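Local coordinates for 3-oxo-glucose-6-phosphate:glutamate aminotransferase (Bacillus subtilis subsp. subtilis, PDB 4K2M), which catalyses the reversible pyridoxal phosphate-dependent transfer of an amino group from glutamate to 3-dehydroglucose 6-phosphate, giving kanosamine 6-phosphate, at residues Ser154-Ala159 / Phe194-His199; Val146-Asn151 / Asn158-Ser163; Leu136-Asn141 / Lys220-Ala225; Val198-Lys203 / Val379-Leu384. All coordinates share one frame; numbering follows the deposited sequence. Where two conformers were deposited one is given.

Interaction 1: Ser154-Ala159 / Phe194-His199; sequences SATENA and FILPVH. With O1G (3-deoxy-3-[(E)-({3-hydroxy-2-methyl-5-[(phosphonooxy)methyl]pyridin-4-yl}methylidene)amino]-6-O-phosphono-alpha-D-gluco pyranose), chain C.
A single methyl group, Thr156 CG2, carries the whole helix side of this contact, sitting between Leu196 and Val198. It divides its touch evenly across the fork of the leucine, with CD1 and CD2 of Leu196 each 3.8 Å from Thr156 CG2. The third neighbour is Val198 CG2, 4.0 Å from the same methyl. Having CG2 anti to the backbone N of Thr156 (chi1 -48° for OG1) aims the methyl at the chain that leaves strand 192-195 and turns the hydroxyl elsewhere. There OG1 is hydrogen-bonded to Asp224 and Ser152; the pyridine N1' of the adduct O1G, 3.6 Å from Thr156 OG1, is near it but not bonded to it. Both segments also border this cofactor-sugar adduct. Ala155 CB lies above the plane of the pyridine ring, 3.4 Å from O1G C5T, its small methyl letting the helix pass close over the cofactor, and Val198 CG1 meets the ring's methyl carbon, O1G C2A, at 3.7 Å. Threonine thus suits a border position: its carbon branch closes the apolar seam between the helix and the chain leaving strand 192-195, and its oxygen bonds Asp224, consistent with holding that carboxylate beside the pyridine nitrogen.

Interaction 2: Val146-Asn151 / Asn158-Ser163; sequences VIMPAN and NAVLAS. With EDO (1,2-ethanediol), chain G.
Val160 turns both of its methyls onto strand 145-148 and overlaps two successive inward-facing residues there, Val146 and Met148. The two valines meet tip to tip, with Val160 CG1 3.7 Å from Val146 CG2. The second pair of methyls lies slightly farther apart, Val160 CG2 being 4.1 Å from Val146 CG1. Met148 meets the helix differently. Its side chain and that of Val160 slide past each other in opposite directions, so that the flank of the thioether does the touching, with SD of Met148 4.0 Å from Val160 CG2. The methionine leaves the backbone with CG between N and the carbonyl carbon (chi1 56°) and bends again at chi3 (-70°), which lays the sulfur alongside the helix.

This is the first half of a beta-alpha-beta unit, in which helix 154-163 follows strand 145-148 and leads into its parallel neighbour, strand 166-169. Val160 also packs on Leu135 of helix 127-137, and Asn158, facing away from the strand, is hydrogen-bonded to His277 and Lys287 of the second subunit. Beyond the strand, Asn151 ND2 donates a 2.8 Å hydrogen bond, somewhat bent at 138°, to O2 of an ethanediol molecule that probably comes from the crystallisation liquor, and also bonds the carbonyl of Phe177.

Between strand and helix no hydrogen bond forms; compact beta-branched valines and a pliable methionine hold the two together by apolar contact alone, leaving the backbone polar groups to the sheet and the helix themselves.

Interaction 3: Leu136-Asn141 / Lys220-Ala225; sequences LALGLN and KVIEDA. With O1G (3-deoxy-3-[(E)-({3-hydroxy-2-methyl-5-[(phosphonooxy)methyl]pyridin-4-yl}methylidene)amino]-6-O-phosphono-alpha-D-gluco pyranose), chain C.
Leu138 reaches from the end of helix 127-137 to the strand residues Lys220 and Ile222. Its CB rests against the ring of Phe194, on the neighbouring strand. CG lies beside the backbone N (chi1 -81°) and forks over strand 220-224. Of the two tips, CD1 of Leu138 comes to 4.0 Å from the branched CB of Ile222, while CD2 of Leu138 lies across the lysine chain, 4.1 Å from Lys220 CD.

Lysine suits this edge because it is amphipathic: its methylenes touch the leucine, and bends at chi2 and chi4 bring the ammonium back toward the helix end. Lys220 NZ does not bond Leu138 O directly, the two being 4.0 Å apart. A water joins them, accepting from Lys220 NZ at 2.8 Å and donating a longer bond of 3.3 Å to Leu138 O. Gly139 ends the helix in a Schellman motif, its positive phi (98°) being one that glycine readily adopts.

At the far end of the strand, Asp224 OD2 stands 2.7 Å from the pyridine nitrogen N1' of O1G, as the corresponding aspartate does in aminotransferases of this fold. The contact therefore runs from an apolar leucine-isoleucine pair, with Ile222 buried, to an exposed lysine whose ammonium is bound to water, its positive charge near a helix C-terminus, where the dipole would probably favour it.

Interaction 4: Val198-Lys203 / Val379-Leu384; sequences VHLYGK and VYYPIL. With O1G (3-deoxy-3-[(E)-({3-hydroxy-2-methyl-5-[(phosphonooxy)methyl]pyridin-4-yl}methylidene)amino]-6-O-phosphono-alpha-D-gluco pyranose), chain C; EDO (1,2-ethanediol), chain G.
Two irregular loops meet here, with the CA atoms of Tyr201 and Tyr380 8.6 Å apart, Tyr201 at a positive phi of 67° and a cis peptide linking Tyr380 to Tyr381. The main link is the phenol of Tyr201, whose OH donates to the backbone O of Tyr380 over a short 2.5 Å, nearly along the C=O axis (166°). That hydroxyl also accepts a 2.6 Å hydrogen bond from O2 of an ethanediol molecule, probably from the crystallisation liquor, so the tie between the loops rests on Tyr380 O. Leu200 steadies the same ring, placing CG over the centre of one face, 3.5 Å above the plane. Beside the hydrogen bond, Tyr201 CE1 touches Tyr380 CB at 4.2 Å as the two side chains cross.

Tyr380 CB has a second contact: it lies over the centre of one face of the Tyr381 ring, while Leu200 CD1 approaches that ring's edge more loosely. So supported, Tyr381 sends its OH to the substrate half of O1G, 2.6 Å from the sugar hydroxyl O2. A weak bond of 3.3 Å comes to Tyr381 OH from O3, the phenolic oxygen of the cofactor. Phe153 meets the Tyr381 ring too.

Tyrosine fits both positions because a rigid ring can bear packing while its hydroxyl works at the end; Tyr201 ties the loops together, and Tyr381 bonds the sugar hydroxyl firmly and the cofactor phenol weakly.

Interactions 1 and 2 share helix 154-163, and their centres are only 4 Å apart; strands 145-148 and 192-195 join them through probable backbone hydrogen bonds such as Leu196 N to Ile147 O at 2.8 Å. Interaction 3 approaches interaction 1 from the next strand, where Thr156 OG1 lies 2.8 Å from Asp224 OD2 beside the cofactor ring. Interaction 4 continues the chain of interaction 1 past Val198, and although its centre is 20 Å from that of interaction 3, His199 NE2 reaches Glu223 OE1 at 2.6 Å. Interactions 1, 3 and 4 all border O1G, with Val198 common to 1 and 4, whereas one ethanediol molecule bridges interactions 2 and 4.

Interaction 1: Ser154-Ala159 / Phe194-His199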
# COMPACT_ATOMS: atom_id res chain seq x y z
N SER A 154 3.96 -14.99 8.26
CA SER A 154 2.82 -14.61 9.12
C SER A 154 1.69 -13.93 8.35
O SER A 154 0.56 -13.85 8.83
CB SER A 154 3.29 -13.70 10.27
OG SER A 154 4.17 -14.39 11.14
N ALA A 155 1.99 -13.42 7.16
CA ALA A 155 0.99 -12.72 6.37
C ALA A 155 -0.23 -13.57 6.05
O ALA A 155 -1.35 -13.06 5.97
CB ALA A 155 1.60 -12.23 5.07
N THR A 156 -0.01 -14.87 5.86
CA THR A 156 -1.09 -15.75 5.44
C THR A 156 -2.14 -15.82 6.57
O THR A 156 -3.33 -15.54 6.34
CB THR A 156 -0.58 -17.16 5.07
OG1 THR A 156 0.55 -17.05 4.18
CG2 THR A 156 -1.68 -17.99 4.40
N GLU A 157 -1.70 -16.15 7.78
CA GLU A 157 -2.62 -16.22 8.92
C GLU A 157 -3.19 -14.84 9.25
O GLU A 157 -4.34 -14.71 9.67
CB GLU A 157 -1.91 -16.82 10.15
CG GLU A 157 -0.97 -15.86 10.86
CD GLU A 157 0.00 -16.54 11.81
OE1 GLU A 157 0.83 -17.35 11.34
OE2 GLU A 157 -0.04 -16.23 13.03
N ASN A 158 -2.40 -13.79 9.04
CA ASN A 158 -2.89 -12.45 9.36
C ASN A 158 -4.05 -12.05 8.46
O ASN A 158 -4.99 -11.40 8.91
CB ASN A 158 -1.78 -11.40 9.26
CG ASN A 158 -0.86 -11.41 10.46
OD1 ASN A 158 -1.26 -11.83 11.56
ND2 ASN A 158 0.39 -10.99 10.25
N ALA A 159 -3.97 -12.43 7.19
CA ALA A 159 -5.03 -12.10 6.26
C ALA A 159 -6.32 -12.81 6.66
O ALA A 159 -7.42 -12.26 6.52
CB ALA A 159 -4.63 -12.47 4.84
N PHE A 194 -13.22 -22.71 3.84
CA PHE A 194 -12.09 -22.49 2.93
C PHE A 194 -10.93 -23.43 3.15
O PHE A 194 -10.67 -23.85 4.28
CB PHE A 194 -11.53 -21.07 3.14
CG PHE A 194 -12.53 -19.99 2.87
CD1 PHE A 194 -12.70 -19.50 1.59
CD2 PHE A 194 -13.30 -19.47 3.90
CE1 PHE A 194 -13.63 -18.51 1.33
CE2 PHE A 194 -14.23 -18.47 3.65
CZ PHE A 194 -14.39 -17.99 2.37
N ILE A 195 -10.21 -23.74 2.08
CA ILE A 195 -8.87 -24.30 2.18
C ILE A 195 -7.91 -23.27 1.59
O ILE A 195 -8.16 -22.75 0.49
CB ILE A 195 -8.71 -25.59 1.37
CG1 ILE A 195 -9.81 -26.60 1.74
CG2 ILE A 195 -7.37 -26.21 1.66
CD1 ILE A 195 -9.70 -27.92 0.94
N LEU A 196 -6.82 -22.98 2.29
CA LEU A 196 -5.84 -21.96 1.86
C LEU A 196 -4.47 -22.62 1.78
O LEU A 196 -3.65 -22.49 2.70
CB LEU A 196 -5.84 -20.80 2.87
CG LEU A 196 -5.39 -19.40 2.45
CD1 LEU A 196 -5.36 -18.48 3.67
CD2 LEU A 196 -4.07 -19.39 1.74
N PRO A 197 -4.20 -23.33 0.69
CA PRO A 197 -2.87 -23.91 0.50
C PRO A 197 -1.86 -22.83 0.19
O PRO A 197 -2.20 -21.81 -0.43
CB PRO A 197 -3.05 -24.81 -0.74
CG PRO A 197 -4.22 -24.22 -1.48
CD PRO A 197 -5.12 -23.62 -0.43
N VAL A 198 -0.62 -23.04 0.61
CA VAL A 198 0.46 -22.12 0.31
C VAL A 198 1.50 -22.81 -0.55
O VAL A 198 1.95 -23.92 -0.23
CB VAL A 198 1.13 -21.64 1.59
CG1 VAL A 198 2.27 -20.65 1.26
CG2 VAL A 198 0.11 -21.00 2.52
N HIS A 199 1.90 -22.18 -1.64
CA HIS A 199 2.93 -22.78 -2.48
C HIS A 199 4.28 -22.35 -1.93
O HIS A 199 4.95 -21.48 -2.48
CB HIS A 199 2.74 -22.41 -3.95
CG HIS A 199 1.37 -22.74 -4.44
ND1 HIS A 199 0.71 -23.89 -4.06
CD2 HIS A 199 0.51 -22.05 -5.23
CE1 HIS A 199 -0.50 -23.90 -4.59
NE2 HIS A 199 -0.65 -22.80 -5.30
P O1G C . 3.14 -9.27 0.80
C3A O1G C . 4.63 -14.83 1.57
O3 O1G C . 5.94 -15.19 1.53
C1 O1G C . 9.76 -11.87 3.89
N1' O1G C . 2.33 -15.35 1.53
C2 O1G C . 8.60 -12.72 3.38
O2 O1G C . 9.26 -13.91 2.83
C9A O1G C . 3.60 -15.77 1.50
C2A O1G C . 3.86 -17.27 1.39
C3 O1G C . 7.74 -12.01 2.31
N3' O1G C . 6.56 -12.87 2.16
O1 O1G C . 10.79 -11.71 2.90
C4 O1G C . 7.40 -10.56 2.71
O4 O1G C . 7.05 -9.99 1.43
C4A O1G C . 4.34 -13.48 1.66
C4B O1G C . 5.41 -12.46 1.76
C5 O1G C . 8.69 -9.87 3.14
O5 O1G C . 9.31 -10.55 4.23
C5A O1G C . 3.01 -13.07 1.70
C5T O1G C . 2.50 -11.63 1.81
C6 O1G C . 8.47 -8.51 3.75
C6A O1G C . 2.02 -14.04 1.64
OP1 O1G C . 1.96 -8.79 1.62
OP2 O1G C . 3.11 -8.78 -0.61
OP3 O1G C . 4.48 -9.06 1.55
OP4 O1G C . 2.93 -10.88 0.65
O6 O1G C . 9.61 -7.75 3.92
P' O1G C . 9.56 -6.15 3.77
OP6 O1G C . 9.15 -5.89 2.33
OP7 O1G C . 8.59 -5.60 4.79
OP8 O1G C . 11.01 -5.76 4.06

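Interaction 2: Val146-Asn151 / Asn158-Ser163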
# COMPACT_ATOMS: atom_id res chain seq x y z
N VAL A 146 -10.77 -21.68 8.18
CA VAL A 146 -9.94 -21.72 6.99
C VAL A 146 -8.81 -22.69 7.26
O VAL A 146 -7.96 -22.42 8.11
CB VAL A 146 -9.31 -20.32 6.72
CG1 VAL A 146 -8.39 -20.37 5.48
CG2 VAL A 146 -10.40 -19.27 6.54
N ILE A 147 -8.81 -23.82 6.56
CA ILE A 147 -7.77 -24.82 6.76
C ILE A 147 -6.49 -24.38 6.04
O ILE A 147 -6.52 -24.02 4.86
CB ILE A 147 -8.24 -26.19 6.24
CG1 ILE A 147 -9.39 -26.71 7.12
CG2 ILE A 147 -7.07 -27.18 6.24
CD1 ILE A 147 -9.99 -28.04 6.60
N MET A 148 -5.36 -24.41 6.74
CA MET A 148 -4.12 -23.86 6.19
C MET A 148 -2.93 -24.46 6.91
O MET A 148 -3.10 -25.05 8.01
CB MET A 148 -4.12 -22.32 6.33
CG MET A 148 -4.29 -21.82 7.75
SD MET A 148 -4.26 -20.01 7.84
CE MET A 148 -2.55 -19.66 7.49
N PRO A 149 -1.73 -24.32 6.33
CA PRO A 149 -0.53 -24.78 7.05
C PRO A 149 -0.05 -23.76 8.08
O PRO A 149 -0.42 -22.57 8.04
CB PRO A 149 0.51 -24.92 5.93
CG PRO A 149 0.12 -23.84 4.96
CD PRO A 149 -1.40 -23.80 4.98
N ALA A 150 0.79 -24.21 9.01
CA ALA A 150 1.30 -23.35 10.06
C ALA A 150 2.73 -22.85 9.81
O ALA A 150 3.32 -22.21 10.69
CB ALA A 150 1.25 -24.09 11.40
N ASN A 151 3.28 -23.14 8.63
CA ASN A 151 4.68 -22.81 8.36
C ASN A 151 4.89 -21.74 7.31
O ASN A 151 6.00 -21.59 6.79
CB ASN A 151 5.44 -24.09 7.97
CG ASN A 151 4.96 -24.67 6.66
OD1 ASN A 151 3.84 -24.41 6.22
ND2 ASN A 151 5.82 -25.48 6.01
N ASN A 158 -2.40 -13.79 9.04
CA ASN A 158 -2.89 -12.45 9.36
C ASN A 158 -4.05 -12.05 8.46
O ASN A 158 -4.99 -11.40 8.91
CB ASN A 158 -1.78 -11.40 9.26
CG ASN A 158 -0.86 -11.41 10.46
OD1 ASN A 158 -1.26 -11.83 11.56
ND2 ASN A 158 0.39 -10.99 10.25
N ALA A 159 -3.97 -12.43 7.19
CA ALA A 159 -5.03 -12.10 6.26
C ALA A 159 -6.32 -12.81 6.66
O ALA A 159 -7.42 -12.26 6.52
CB ALA A 159 -4.63 -12.47 4.84
N VAL A 160 -6.20 -14.04 7.15
CA VAL A 160 -7.37 -14.76 7.64
C VAL A 160 -7.93 -14.08 8.89
O VAL A 160 -9.13 -13.79 8.96
CB VAL A 160 -7.02 -16.21 7.97
CG1 VAL A 160 -8.26 -16.92 8.52
CG2 VAL A 160 -6.54 -16.94 6.72
N LEU A 161 -7.07 -13.83 9.87
CA LEU A 161 -7.51 -13.24 11.13
C LEU A 161 -8.08 -11.83 10.95
O LEU A 161 -9.07 -11.47 11.60
CB LEU A 161 -6.35 -13.22 12.13
CG LEU A 161 -5.95 -14.61 12.62
CD1 LEU A 161 -4.59 -14.55 13.32
CD2 LEU A 161 -7.01 -15.18 13.57
N ALA A 162 -7.46 -11.04 10.07
CA ALA A 162 -7.92 -9.67 9.82
C ALA A 162 -9.29 -9.68 9.17
O ALA A 162 -10.09 -8.76 9.37
CB ALA A 162 -6.93 -8.93 8.92
N SER A 163 -9.57 -10.70 8.37
CA SER A 163 -10.87 -10.80 7.69
C SER A 163 -11.95 -11.33 8.61
O SER A 163 -13.13 -11.34 8.26
CB SER A 163 -10.77 -11.68 6.44
OG SER A 163 -10.79 -13.07 6.76
C1 EDO G . 9.94 -24.33 8.28
O1 EDO G . 8.87 -24.00 9.17
C2 EDO G . 9.50 -25.41 7.31
O2 EDO G . 8.56 -24.85 6.39

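Interaction 3: Leu136-Asn141 / Lys220-Ala225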
# COMPACT_ATOMS: atom_id res chain seq x y z
N LEU A 136 -12.76 -12.30 1.75
CA LEU A 136 -14.00 -11.56 1.90
C LEU A 136 -14.88 -11.63 0.65
O LEU A 136 -16.10 -11.79 0.75
CB LEU A 136 -13.70 -10.10 2.28
CG LEU A 136 -13.05 -9.91 3.64
CD1 LEU A 136 -12.52 -8.49 3.81
CD2 LEU A 136 -14.04 -10.22 4.78
N ALA A 137 -14.27 -11.50 -0.52
CA ALA A 137 -15.01 -11.59 -1.78
C ALA A 137 -15.67 -12.95 -1.95
O ALA A 137 -16.75 -13.05 -2.52
CB ALA A 137 -14.10 -11.26 -2.99
N LEU A 138 -15.00 -13.99 -1.46
CA LEU A 138 -15.53 -15.35 -1.50
C LEU A 138 -16.63 -15.57 -0.46
O LEU A 138 -17.21 -16.65 -0.39
CB LEU A 138 -14.41 -16.36 -1.27
CG LEU A 138 -13.53 -16.71 -2.47
CD1 LEU A 138 -12.27 -17.45 -2.00
CD2 LEU A 138 -14.30 -17.58 -3.46
N GLY A 139 -16.91 -14.56 0.35
CA GLY A 139 -18.03 -14.63 1.28
C GLY A 139 -17.66 -15.01 2.70
O GLY A 139 -18.54 -15.44 3.46
N LEU A 140 -16.39 -14.85 3.08
CA LEU A 140 -15.99 -15.18 4.45
C LEU A 140 -16.75 -14.34 5.47
O LEU A 140 -16.77 -13.11 5.38
CB LEU A 140 -14.48 -14.99 4.69
CG LEU A 140 -14.06 -15.42 6.11
CD1 LEU A 140 -12.74 -16.18 6.10
CD2 LEU A 140 -13.98 -14.24 7.10
N ASN A 141 -17.36 -15.02 6.44
CA ASN A 141 -18.02 -14.37 7.57
C ASN A 141 -17.23 -14.65 8.85
O ASN A 141 -16.55 -15.66 8.93
CB ASN A 141 -19.43 -14.91 7.71
CG ASN A 141 -20.29 -14.60 6.51
OD1 ASN A 141 -20.32 -13.46 6.03
ND2 ASN A 141 -20.99 -15.60 6.00
N LYS A 220 -14.44 -23.56 -0.62
CA LYS A 220 -13.76 -22.71 -1.59
C LYS A 220 -12.26 -22.82 -1.38
O LYS A 220 -11.79 -23.02 -0.26
CB LYS A 220 -14.19 -21.26 -1.38
CG LYS A 220 -15.68 -21.04 -1.61
CD LYS A 220 -16.02 -21.25 -3.07
CE LYS A 220 -17.52 -21.12 -3.31
NZ LYS A 220 -18.04 -19.92 -2.60
N VAL A 221 -11.50 -22.69 -2.46
CA VAL A 221 -10.05 -22.81 -2.39
C VAL A 221 -9.44 -21.48 -2.81
O VAL A 221 -9.64 -21.02 -3.94
CB VAL A 221 -9.53 -23.91 -3.31
CG1 VAL A 221 -8.01 -23.92 -3.31
CG2 VAL A 221 -10.06 -25.27 -2.89
N ILE A 222 -8.72 -20.86 -1.89
CA ILE A 222 -7.99 -19.67 -2.25
C ILE A 222 -6.54 -20.01 -2.01
O ILE A 222 -6.16 -20.40 -0.90
CB ILE A 222 -8.45 -18.44 -1.42
CG1 ILE A 222 -7.47 -17.27 -1.59
CG2 ILE A 222 -8.65 -18.81 0.06
CD1 ILE A 222 -8.04 -15.93 -1.07
N GLU A 223 -5.71 -19.90 -3.05
CA GLU A 223 -4.34 -20.35 -2.91
C GLU A 223 -3.42 -19.16 -2.71
O GLU A 223 -3.59 -18.11 -3.35
CB GLU A 223 -3.90 -21.19 -4.11
CG GLU A 223 -3.89 -20.41 -5.40
CD GLU A 223 -3.52 -21.25 -6.60
OE1 GLU A 223 -3.00 -22.38 -6.43
OE2 GLU A 223 -3.73 -20.76 -7.72
N ASP A 224 -2.47 -19.31 -1.80
CA ASP A 224 -1.47 -18.28 -1.55
C ASP A 224 -0.31 -18.66 -2.44
O ASP A 224 0.48 -19.54 -2.10
CB ASP A 224 -1.05 -18.33 -0.08
CG ASP A 224 0.03 -17.33 0.25
OD1 ASP A 224 0.69 -16.80 -0.67
OD2 ASP A 224 0.24 -17.09 1.45
N ALA A 225 -0.21 -18.00 -3.58
CA ALA A 225 0.87 -18.26 -4.52
C ALA A 225 1.81 -17.06 -4.49
O ALA A 225 2.47 -16.74 -5.49
CB ALA A 225 0.32 -18.47 -5.92
P O1G C . 3.14 -9.27 0.80
C3A O1G C . 4.63 -14.83 1.57
O3 O1G C . 5.94 -15.19 1.53
C1 O1G C . 9.76 -11.87 3.89
N1' O1G C . 2.33 -15.35 1.53
C2 O1G C . 8.60 -12.72 3.38
O2 O1G C . 9.26 -13.91 2.83
C9A O1G C . 3.60 -15.77 1.50
C2A O1G C . 3.86 -17.27 1.39
C3 O1G C . 7.74 -12.01 2.31
N3' O1G C . 6.56 -12.87 2.16
O1 O1G C . 10.79 -11.71 2.90
C4 O1G C . 7.40 -10.56 2.71
O4 O1G C . 7.05 -9.99 1.43
C4A O1G C . 4.34 -13.48 1.66
C4B O1G C . 5.41 -12.46 1.76
C5 O1G C . 8.69 -9.87 3.14
O5 O1G C . 9.31 -10.55 4.23
C5A O1G C . 3.01 -13.07 1.70
C5T O1G C . 2.50 -11.63 1.81
C6 O1G C . 8.47 -8.51 3.75
C6A O1G C . 2.02 -14.04 1.64
OP1 O1G C . 1.96 -8.79 1.62
OP2 O1G C . 3.11 -8.78 -0.61
OP3 O1G C . 4.48 -9.06 1.55
OP4 O1G C . 2.93 -10.88 0.65
O6 O1G C . 9.61 -7.75 3.92
P' O1G C . 9.56 -6.15 3.77
OP6 O1G C . 9.15 -5.89 2.33
OP7 O1G C . 8.59 -5.60 4.79
OP8 O1G C . 11.01 -5.76 4.06
O HOH W 1 -18.35 -17.24 -3.42

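Interaction 4: Val198-Lys203 / Val379-Leu384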
# COMPACT_ATOMS: atom_id res chain seq x y z
N VAL A 198 -0.62 -23.04 0.61
CA VAL A 198 0.46 -22.12 0.31
C VAL A 198 1.50 -22.81 -0.55
O VAL A 198 1.95 -23.92 -0.23
CB VAL A 198 1.13 -21.64 1.59
CG1 VAL A 198 2.27 -20.65 1.26
CG2 VAL A 198 0.11 -21.00 2.52
N HIS A 199 1.90 -22.18 -1.64
CA HIS A 199 2.93 -22.78 -2.48
C HIS A 199 4.28 -22.35 -1.93
O HIS A 199 4.95 -21.48 -2.48
CB HIS A 199 2.74 -22.41 -3.95
CG HIS A 199 1.37 -22.74 -4.44
ND1 HIS A 199 0.71 -23.89 -4.06
CD2 HIS A 199 0.51 -22.05 -5.23
CE1 HIS A 199 -0.50 -23.90 -4.59
NE2 HIS A 199 -0.65 -22.80 -5.30
N LEU A 200 4.64 -22.94 -0.80
CA LEU A 200 5.74 -22.44 0.01
C LEU A 200 7.08 -22.67 -0.65
O LEU A 200 7.35 -23.76 -1.19
CB LEU A 200 5.72 -23.13 1.37
CG LEU A 200 6.60 -22.48 2.44
CD1 LEU A 200 6.20 -21.01 2.68
CD2 LEU A 200 6.47 -23.29 3.73
N TYR A 201 7.91 -21.62 -0.60
CA TYR A 201 9.25 -21.59 -1.17
C TYR A 201 9.21 -21.66 -2.70
O TYR A 201 10.26 -21.72 -3.34
CB TYR A 201 10.14 -22.71 -0.61
CG TYR A 201 10.12 -22.82 0.91
CD1 TYR A 201 10.02 -21.69 1.71
CD2 TYR A 201 10.21 -24.05 1.52
CE1 TYR A 201 10.01 -21.79 3.10
CE2 TYR A 201 10.19 -24.16 2.90
CZ TYR A 201 10.10 -23.03 3.68
OH TYR A 201 10.09 -23.18 5.05
N GLY A 202 8.00 -21.65 -3.27
CA GLY A 202 7.85 -21.74 -4.72
C GLY A 202 7.44 -23.13 -5.20
O GLY A 202 7.30 -23.37 -6.41
N LYS A 203 7.23 -24.04 -4.26
CA LYS A 203 6.80 -25.41 -4.60
C LYS A 203 5.27 -25.45 -4.70
O LYS A 203 4.57 -24.96 -3.82
CB LYS A 203 7.25 -26.37 -3.49
CG LYS A 203 6.80 -27.81 -3.63
CD LYS A 203 7.53 -28.52 -4.75
CE LYS A 203 7.21 -30.02 -4.72
NZ LYS A 203 7.91 -30.72 -5.83
N VAL A 379 16.61 -19.37 7.91
CA VAL A 379 15.50 -20.30 8.08
C VAL A 379 14.20 -19.53 7.92
O VAL A 379 13.83 -18.74 8.79
CB VAL A 379 15.57 -21.02 9.45
CG1 VAL A 379 14.28 -21.85 9.70
CG2 VAL A 379 16.79 -21.93 9.52
N TYR A 380 13.52 -19.71 6.79
CA TYR A 380 12.20 -19.09 6.56
C TYR A 380 11.15 -20.13 6.95
O TYR A 380 10.97 -21.12 6.22
CB TYR A 380 12.04 -18.75 5.07
CG TYR A 380 12.80 -17.51 4.59
CD1 TYR A 380 14.19 -17.43 4.70
CD2 TYR A 380 12.13 -16.45 3.99
CE1 TYR A 380 14.88 -16.29 4.27
CE2 TYR A 380 12.80 -15.33 3.53
CZ TYR A 380 14.18 -15.25 3.67
OH TYR A 380 14.84 -14.13 3.23
N TYR A 381 10.43 -19.96 8.07
CA TYR A 381 10.44 -18.79 8.96
C TYR A 381 10.71 -19.31 10.36
O TYR A 381 10.57 -20.50 10.62
CB TYR A 381 9.07 -18.08 8.88
CG TYR A 381 8.84 -17.59 7.46
CD1 TYR A 381 9.30 -16.35 7.07
CD2 TYR A 381 8.25 -18.42 6.50
CE1 TYR A 381 9.14 -15.91 5.75
CE2 TYR A 381 8.10 -17.99 5.18
CZ TYR A 381 8.54 -16.73 4.82
OH TYR A 381 8.39 -16.29 3.51
N PRO A 382 11.13 -18.42 11.28
CA PRO A 382 11.64 -18.93 12.57
C PRO A 382 10.61 -19.47 13.56
O PRO A 382 10.97 -20.28 14.42
CB PRO A 382 12.37 -17.72 13.16
CG PRO A 382 11.74 -16.52 12.48
CD PRO A 382 11.44 -17.00 11.08
N ILE A 383 9.35 -19.03 13.46
CA ILE A 383 8.35 -19.45 14.44
C ILE A 383 7.11 -19.92 13.69
O ILE A 383 6.61 -19.23 12.80
CB ILE A 383 7.96 -18.28 15.40
CG1 ILE A 383 9.20 -17.71 16.08
CG2 ILE A 383 6.93 -18.75 16.43
CD1 ILE A 383 8.94 -16.45 16.91
N LEU A 384 6.63 -21.12 14.02
CA LEU A 384 5.42 -21.66 13.41
C LEU A 384 4.17 -20.96 13.97
O LEU A 384 4.21 -20.47 15.09
CB LEU A 384 5.34 -23.16 13.68
CG LEU A 384 6.49 -23.93 13.04
CD1 LEU A 384 6.42 -25.40 13.47
CD2 LEU A 384 6.39 -23.82 11.54
P O1G C . 3.14 -9.27 0.80
C3A O1G C . 4.63 -14.83 1.57
O3 O1G C . 5.94 -15.19 1.53
C1 O1G C . 9.76 -11.87 3.89
N1' O1G C . 2.33 -15.35 1.53
C2 O1G C . 8.60 -12.72 3.38
O2 O1G C . 9.26 -13.91 2.83
C9A O1G C . 3.60 -15.77 1.50
C2A O1G C . 3.86 -17.27 1.39
C3 O1G C . 7.74 -12.01 2.31
N3' O1G C . 6.56 -12.87 2.16
O1 O1G C . 10.79 -11.71 2.90
C4 O1G C . 7.40 -10.56 2.71
O4 O1G C . 7.05 -9.99 1.43
C4A O1G C . 4.34 -13.48 1.66
C4B O1G C . 5.41 -12.46 1.76
C5 O1G C . 8.69 -9.87 3.14
O5 O1G C . 9.31 -10.55 4.23
C5A O1G C . 3.01 -13.07 1.70
C5T O1G C . 2.50 -11.63 1.81
C6 O1G C . 8.47 -8.51 3.75
C6A O1G C . 2.02 -14.04 1.64
OP1 O1G C . 1.96 -8.79 1.62
OP2 O1G C . 3.11 -8.78 -0.61
OP3 O1G C . 4.48 -9.06 1.55
OP4 O1G C . 2.93 -10.88 0.65
O6 O1G C . 9.61 -7.75 3.92
P' O1G C . 9.56 -6.15 3.77
OP6 O1G C . 9.15 -5.89 2.33
OP7 O1G C . 8.59 -5.60 4.79
OP8 O1G C . 11.01 -5.76 4.06
C1 EDO G . 9.94 -24.33 8.28
O1 EDO G . 8.87 -24.00 9.17
C2 EDO G . 9.50 -25.41 7.31
O2 EDO G . 8.56 -24.85 6.39